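Side-chain contacts in pheromone cOB1/lipoprotein, YaeC family (Enterococcus faecalis, PDB 4EF1), which probably binds methionine as a lipid-attached receptor for uptake across the membrane and is also the precursor of the pheromone cOB1: residues T39-P44 / S156-M161; A55-H60 / G79-E84. One frame throughout, in Å; residues are numbered along the deposited sequence.

Contact 1: T39-P44 / S156-M161; sequences TDYVLP and SDPAIM. With MSE (selenomethionine), chain C.
Tyr41 meets Pro158, and Thr39 meets Ala159, where two pieces of irregular backbone approach each other, the 39-44 segment running into helix 43-50 and the 156-161 segment leading into helix 161-166. The side-chain part is apolar: CE2 of Tyr41 lies 3.7 Å from Pro158 CB, and the proline ring passes obliquely along the CD2-CE2 side of the phenol. Beside it, the methyl CB of Ala159 rests against the carbonyl O of Thr39, also at 3.7 Å. With CG anti to its own carbonyl carbon (chi1 -69°), Tyr41 extends its ring into the ligand pocket, where its face takes the terminal methyl of the bound selenomethionine. This methyl, CE, sits over the ring centre, 3.3 Å above the plane, a CH-pi type of approach. At the far end of the ring, the hydroxyl is hydrogen-bonded to Asn178 and thus ties the phenol across to helix 177-182. Tyr41 precedes helix 43-50 and follows strand 31-37 of one mixed sheet, whereas Pro158 follows strand 151-156 of the other and packs on Ser108 of strand 104-108, so the contact bridges the two lobes of this periplasmic-binding-protein fold.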
loop_
_atom_site.group_PDB
_atom_site.type_symbol
_atom_site.label_atom_id
_atom_site.label_comp_id
_atom_site.label_asym_id
_atom_site.label_seq_id
_atom_site.Cartn_x
_atom_site.Cartn_y
_atom_site.Cartn_z
ATOM N N THR A 39 -8.211 -5.222 -8.914
ATOM C CA THR A 39 -8.334 -3.765 -8.853
ATOM C C THR A 39 -8.767 -3.244 -7.471
ATOM O O THR A 39 -8.906 -2.044 -7.308
ATOM C CB THR A 39 -9.368 -3.316 -9.917
ATOM O OG1 THR A 39 -10.640 -3.904 -9.634
ATOM C CG2 THR A 39 -8.935 -3.763 -11.320
ATOM N N ASP A 40 -8.917 -4.153 -6.493
ATOM C CA ASP A 40 -9.386 -3.760 -5.160
ATOM C C ASP A 40 -8.557 -4.398 -4.063
ATOM O O ASP A 40 -7.540 -5.052 -4.331
ATOM C CB ASP A 40 -10.852 -4.176 -5.011
ATOM C CG ASP A 40 -10.990 -5.659 -4.845
ATOM O OD1 ASP A 40 -10.358 -6.394 -5.626
ATOM O OD2 ASP A 40 -11.640 -6.072 -3.896
ATOM N N TYR A 41 -8.976 -4.196 -2.802
ATOM C CA TYR A 41 -8.232 -4.698 -1.665
ATOM C C TYR A 41 -8.958 -5.804 -0.886
ATOM O O TYR A 41 -8.454 -6.253 0.129
ATOM C CB TYR A 41 -7.848 -3.543 -0.689
ATOM C CG TYR A 41 -6.822 -2.491 -1.107
ATOM C CD1 TYR A 41 -6.023 -2.638 -2.236
ATOM C CD2 TYR A 41 -6.642 -1.331 -0.320
ATOM C CE1 TYR A 41 -5.091 -1.677 -2.580
ATOM C CE2 TYR A 41 -5.707 -0.389 -0.667
ATOM C CZ TYR A 41 -4.946 -0.558 -1.798
ATOM O OH TYR A 41 -3.999 0.377 -2.152
ATOM N N VAL A 42 -10.087 -6.288 -1.405
ATOM C CA VAL A 42 -10.876 -7.330 -0.798
ATOM C C VAL A 42 -10.681 -8.644 -1.558
ATOM O O VAL A 42 -10.282 -9.635 -0.968
ATOM C CB VAL A 42 -12.370 -6.914 -0.738
ATOM C CG1 VAL A 42 -13.251 -8.058 -0.276
ATOM C CG2 VAL A 42 -12.539 -5.676 0.182
ATOM N N LEU A 43 -10.919 -8.624 -2.867
ATOM C CA LEU A 43 -10.906 -9.833 -3.691
ATOM C C LEU A 43 -9.606 -10.659 -3.680
ATOM O O LEU A 43 -9.699 -11.886 -3.695
ATOM C CB LEU A 43 -11.376 -9.561 -5.126
ATOM C CG LEU A 43 -12.891 -9.239 -5.308
ATOM C CD1 LEU A 43 -13.178 -9.020 -6.796
ATOM C CD2 LEU A 43 -13.843 -10.326 -4.778
ATOM N N PRO A 44 -8.435 -10.019 -3.625
ATOM C CA PRO A 44 -7.179 -10.807 -3.508
ATOM C C PRO A 44 -7.082 -11.679 -2.258
ATOM O O PRO A 44 -6.484 -12.775 -2.310
ATOM C CB PRO A 44 -6.072 -9.763 -3.522
ATOM C CG PRO A 44 -6.707 -8.482 -3.914
ATOM C CD PRO A 44 -8.163 -8.559 -3.694
ATOM N N SER A 156 -15.003 6.749 1.312
ATOM C CA SER A 156 -14.793 6.134 0.015
ATOM C C SER A 156 -13.788 4.978 -0.048
ATOM O O SER A 156 -12.823 4.921 0.701
ATOM C CB SER A 156 -14.398 7.225 -1.000
ATOM O OG SER A 156 -15.506 8.083 -1.209
ATOM N N ASP A 157 -14.021 4.069 -0.987
ATOM C CA ASP A 157 -13.142 2.927 -1.204
ATOM C C ASP A 157 -11.789 3.379 -1.714
ATOM O O ASP A 157 -11.704 4.350 -2.447
ATOM C CB ASP A 157 -13.715 1.936 -2.247
ATOM C CG ASP A 157 -15.017 1.268 -1.800
ATOM O OD1 ASP A 157 -15.356 1.256 -0.597
ATOM O OD2 ASP A 157 -15.715 0.755 -2.705
ATOM N N PRO A 158 -10.712 2.664 -1.333
ATOM C CA PRO A 158 -9.411 2.957 -1.838
ATOM C C PRO A 158 -9.281 3.064 -3.374
ATOM O O PRO A 158 -8.530 3.918 -3.869
ATOM C CB PRO A 158 -8.580 1.769 -1.333
ATOM C CG PRO A 158 -9.213 1.392 -0.054
ATOM C CD PRO A 158 -10.674 1.617 -0.277
ATOM N N ALA A 159 -9.996 2.218 -4.108
ATOM C CA ALA A 159 -9.977 2.259 -5.586
ATOM C C ALA A 159 -10.594 3.539 -6.187
ATOM O O ALA A 159 -10.412 3.803 -7.362
ATOM C CB ALA A 159 -10.680 1.031 -6.147
ATOM N N ILE A 160 -11.331 4.342 -5.418
ATOM C CA ILE A 160 -11.929 5.544 -6.031
ATOM C C ILE A 160 -11.228 6.858 -5.627
ATOM O O ILE A 160 -11.629 7.926 -6.076
ATOM C CB ILE A 160 -13.470 5.652 -5.849
ATOM C CG1 ILE A 160 -13.852 6.257 -4.487
ATOM C CG2 ILE A 160 -14.178 4.322 -6.163
ATOM C CD1 ILE A 160 -15.113 7.086 -4.520
HETATM N N MSE A 161 -10.137 6.777 -4.880
HETATM C CA MSE A 161 -9.480 7.976 -4.366
HETATM C C MSE A 161 -8.921 8.817 -5.512
HETATM O O MSE A 161 -8.941 10.046 -5.421
HETATM C CB MSE A 161 -8.396 7.649 -3.338
HETATM C CG MSE A 161 -8.885 6.797 -2.163
HETATM SE SE MSE A 161 -10.494 7.421 -1.335
HETATM C CE MSE A 161 -9.844 9.157 -0.780
HETATM N N MSE C 301 -0.029 -0.813 -2.043
HETATM C CA MSE C 301 -0.777 -0.208 -0.869
HETATM C C MSE C 301 0.112 0.673 0.014
HETATM O O MSE C 301 1.250 0.285 0.321
HETATM O OXT MSE C 301 -0.334 1.750 0.495
HETATM C CB MSE C 301 -1.484 -1.272 -0.030
HETATM C CG MSE C 301 -2.402 -0.736 1.075
HETATM SE SE MSE C 301 -2.996 -2.163 2.220
HETATM C CE MSE C 301 -4.183 -3.146 0.960
#

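Contact 2: A55-H60 / G79-E84; sequences ANYFQH and GAIHLE. With MSE (selenomethionine), chain C.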
loop_
_atom_site.group_PDB
_atom_site.type_symbol
_atom_site.label_atom_id
_atom_site.label_comp_id
_atom_site.label_asym_id
_atom_site.label_seq_id
_atom_site.Cartn_x
_atom_site.Cartn_y
_atom_site.Cartn_z
ATOM N N ALA A 55 -0.971 -17.371 -3.676
ATOM C CA ALA A 55 -0.349 -16.301 -2.877
ATOM C C ALA A 55 -0.937 -14.969 -3.331
ATOM O O ALA A 55 -1.537 -14.878 -4.431
ATOM C CB ALA A 55 1.156 -16.287 -3.085
ATOM N N ASN A 56 -0.778 -13.948 -2.511
ATOM C CA ASN A 56 -1.075 -12.599 -2.979
ATOM C C ASN A 56 0.033 -11.614 -2.621
ATOM O O ASN A 56 0.897 -11.866 -1.757
ATOM C CB ASN A 56 -2.523 -12.151 -2.678
ATOM C CG ASN A 56 -2.795 -11.922 -1.197
ATOM O OD1 ASN A 56 -1.950 -11.374 -0.443
ATOM N ND2 ASN A 56 -3.998 -12.279 -0.782
ATOM N N TYR A 57 0.039 -10.519 -3.367
ATOM C CA TYR A 57 1.032 -9.479 -3.284
ATOM C C TYR A 57 0.330 -8.130 -3.557
ATOM O O TYR A 57 0.227 -7.677 -4.706
ATOM C CB TYR A 57 2.105 -9.756 -4.349
ATOM C CG TYR A 57 3.252 -8.751 -4.408
ATOM C CD1 TYR A 57 3.727 -8.063 -3.269
ATOM C CD2 TYR A 57 3.909 -8.519 -5.620
ATOM C CE1 TYR A 57 4.818 -7.163 -3.355
ATOM C CE2 TYR A 57 4.973 -7.634 -5.709
ATOM C CZ TYR A 57 5.428 -6.950 -4.602
ATOM O OH TYR A 57 6.506 -6.113 -4.793
ATOM N N PHE A 58 -0.137 -7.492 -2.482
ATOM C CA PHE A 58 -0.878 -6.227 -2.584
ATOM C C PHE A 58 -0.984 -5.440 -1.267
ATOM O O PHE A 58 -1.254 -4.244 -1.307
ATOM C CB PHE A 58 -2.306 -6.488 -3.150
ATOM C CG PHE A 58 -3.299 -6.871 -2.098
ATOM C CD1 PHE A 58 -3.321 -8.156 -1.587
ATOM C CD2 PHE A 58 -4.217 -5.955 -1.633
ATOM C CE1 PHE A 58 -4.224 -8.504 -0.618
ATOM C CE2 PHE A 58 -5.125 -6.298 -0.647
ATOM C CZ PHE A 58 -5.131 -7.573 -0.147
ATOM N N GLN A 59 -0.846 -6.097 -0.118
ATOM C CA GLN A 59 -1.148 -5.468 1.190
ATOM C C GLN A 59 0.042 -5.351 2.115
ATOM O O GLN A 59 0.973 -6.158 2.031
ATOM C CB GLN A 59 -2.217 -6.285 1.920
ATOM C CG GLN A 59 -1.811 -7.672 2.389
ATOM C CD GLN A 59 -2.968 -8.604 2.734
ATOM O OE1 GLN A 59 -3.940 -8.201 3.384
ATOM N NE2 GLN A 59 -2.862 -9.880 2.290
ATOM N N HIS A 60 -0.048 -4.388 3.041
ATOM C CA HIS A 60 0.893 -4.223 4.134
ATOM C C HIS A 60 0.380 -4.925 5.381
ATOM O O HIS A 60 -0.765 -5.341 5.408
ATOM C CB HIS A 60 1.239 -2.738 4.376
ATOM C CG HIS A 60 0.047 -1.800 4.551
ATOM N ND1 HIS A 60 -0.856 -1.939 5.554
ATOM C CD2 HIS A 60 -0.266 -0.612 3.909
ATOM C CE1 HIS A 60 -1.764 -0.929 5.498
ATOM N NE2 HIS A 60 -1.408 -0.112 4.498
ATOM N N GLY A 79 6.680 -12.592 3.759
ATOM C CA GLY A 79 7.813 -11.662 3.780
ATOM C C GLY A 79 7.496 -10.339 3.105
ATOM O O GLY A 79 6.793 -10.297 2.120
ATOM N N ALA A 80 8.045 -9.257 3.655
ATOM C CA ALA A 80 7.892 -7.916 3.082
ATOM C C ALA A 80 8.789 -7.801 1.847
ATOM O O ALA A 80 9.962 -8.242 1.864
ATOM C CB ALA A 80 8.301 -6.868 4.084
ATOM N N ILE A 81 8.278 -7.121 0.840
ATOM C CA ILE A 81 8.990 -6.921 -0.424
ATOM C C ILE A 81 9.323 -5.450 -0.723
ATOM O O ILE A 81 10.415 -5.135 -1.171
ATOM C CB ILE A 81 8.196 -7.491 -1.566
ATOM C CG1 ILE A 81 7.826 -8.942 -1.328
ATOM C CG2 ILE A 81 8.970 -7.348 -2.882
ATOM C CD1 ILE A 81 8.958 -9.917 -1.067
ATOM N N HIS A 82 8.396 -4.544 -0.454
ATOM C CA HIS A 82 8.587 -3.117 -0.754
ATOM C C HIS A 82 7.667 -2.190 -0.006
ATOM O O HIS A 82 6.621 -2.594 0.431
ATOM C CB HIS A 82 8.408 -2.868 -2.248
ATOM C CG HIS A 82 6.963 -2.833 -2.712
ATOM N ND1 HIS A 82 6.342 -3.904 -3.223
ATOM C CD2 HIS A 82 6.060 -1.786 -2.785
ATOM C CE1 HIS A 82 5.127 -3.578 -3.600
ATOM N NE2 HIS A 82 4.933 -2.272 -3.310
ATOM N N LEU A 83 8.048 -0.903 0.030
ATOM C CA LEU A 83 7.288 0.201 0.657
ATOM C C LEU A 83 6.762 1.143 -0.434
ATOM O O LEU A 83 7.406 1.333 -1.515
ATOM C CB LEU A 83 8.215 1.047 1.553
ATOM C CG LEU A 83 9.201 0.388 2.504
ATOM C CD1 LEU A 83 9.988 1.402 3.336
ATOM C CD2 LEU A 83 8.461 -0.599 3.399
ATOM N N GLU A 84 5.612 1.755 -0.147
ATOM C CA GLU A 84 5.006 2.771 -1.011
ATOM C C GLU A 84 4.648 4.007 -0.147
ATOM O O GLU A 84 3.491 4.129 0.301
ATOM C CB GLU A 84 3.705 2.223 -1.602
ATOM C CG GLU A 84 3.896 1.102 -2.557
ATOM C CD GLU A 84 2.587 0.613 -3.164
ATOM O OE1 GLU A 84 1.482 1.269 -3.045
ATOM O OE2 GLU A 84 2.699 -0.463 -3.767
HETATM N N MSE C 301 -0.029 -0.813 -2.043
HETATM C CA MSE C 301 -0.777 -0.208 -0.869
HETATM C C MSE C 301 0.112 0.673 0.014
HETATM O O MSE C 301 1.250 0.285 0.321
HETATM O OXT MSE C 301 -0.334 1.750 0.495
HETATM C CB MSE C 301 -1.484 -1.272 -0.030
HETATM C CG MSE C 301 -2.402 -0.736 1.075
HETATM SE SE MSE C 301 -2.996 -2.163 2.220
HETATM C CE MSE C 301 -4.183 -3.146 0.960
#
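The methionine pocket of this binding protein has its amine-recognition site here, where Tyr57 reaches His82 and His82 in turn holds Glu84. Strands 55-60 and 75-83 are not direct neighbours: strand 203-208 runs between them, and the CA atoms of Tyr57 and Ile81 stand 8.8 Å apart, leaving side chains to make the connection. Tyr57, its CG anti to the backbone N (chi1 -180°), sends its hydroxyl to His82, where OH and ND1 share a hydrogen bond of 2.7 Å in which either could be the donor. The hydroxyl lies at the edge of the imidazole, and the two rings meet rim to rim with their planes at 82°, neither covering the other. Ile81 fills the flank, its CG2 lying 3.4 Å from Tyr57 OH. Ile81 and His82 together form a classic beta bulge opposite Asn203, itself a ligand-binding residue. On the other side of the imidazole, His82 NE2 donates to Glu84 OE2 (2.9 Å, 168°), nearly in its own ring plane and on the anti side of the carboxylate. The second oxygen, Glu84 OE1, accepts from the ligand amine N at 2.8 Å. The 55-60 segment supplies the opposite end of the pocket: the selenium rests over the face of His60, 3.5 Å from NE2, while CE touches Phe58 and Gln59. Bonds to Asp113 and to the backbone N of Phe63, the latter an N-cap, fix the rotation of the His60 imidazole. Tyr57, His82 and Glu84 thus form a buried polar chain ending at the ligand: His82, itself held by Tyr57, probably helps to position the glutamate, and its N-H probably helps to stabilise a negative carboxylate, well suited to a positively charged amine.

Both contacts touch the same selenomethionine, yet they illustrate different ways of building a pocket. Contact 2 is buried and lies within one lobe, spanning a sheet through a chain of polar groups that ends at the amine. Contact 1 is only partly buried and joins that lobe to the other across the ligand cleft; between its own segments the touching is apolar, although the Tyr41 hydroxyl also bonds Asn178 across the cleft. Their first segments lie on successive elements, helix 43-50 and strand 55-60, and they pack directly: Pro44 CB lies 3.7 Å from Phe58 CE1. The side chains of Tyr41 and Phe58 both border the ligand methyl, while Glu84 takes the amine and His60 the selenium.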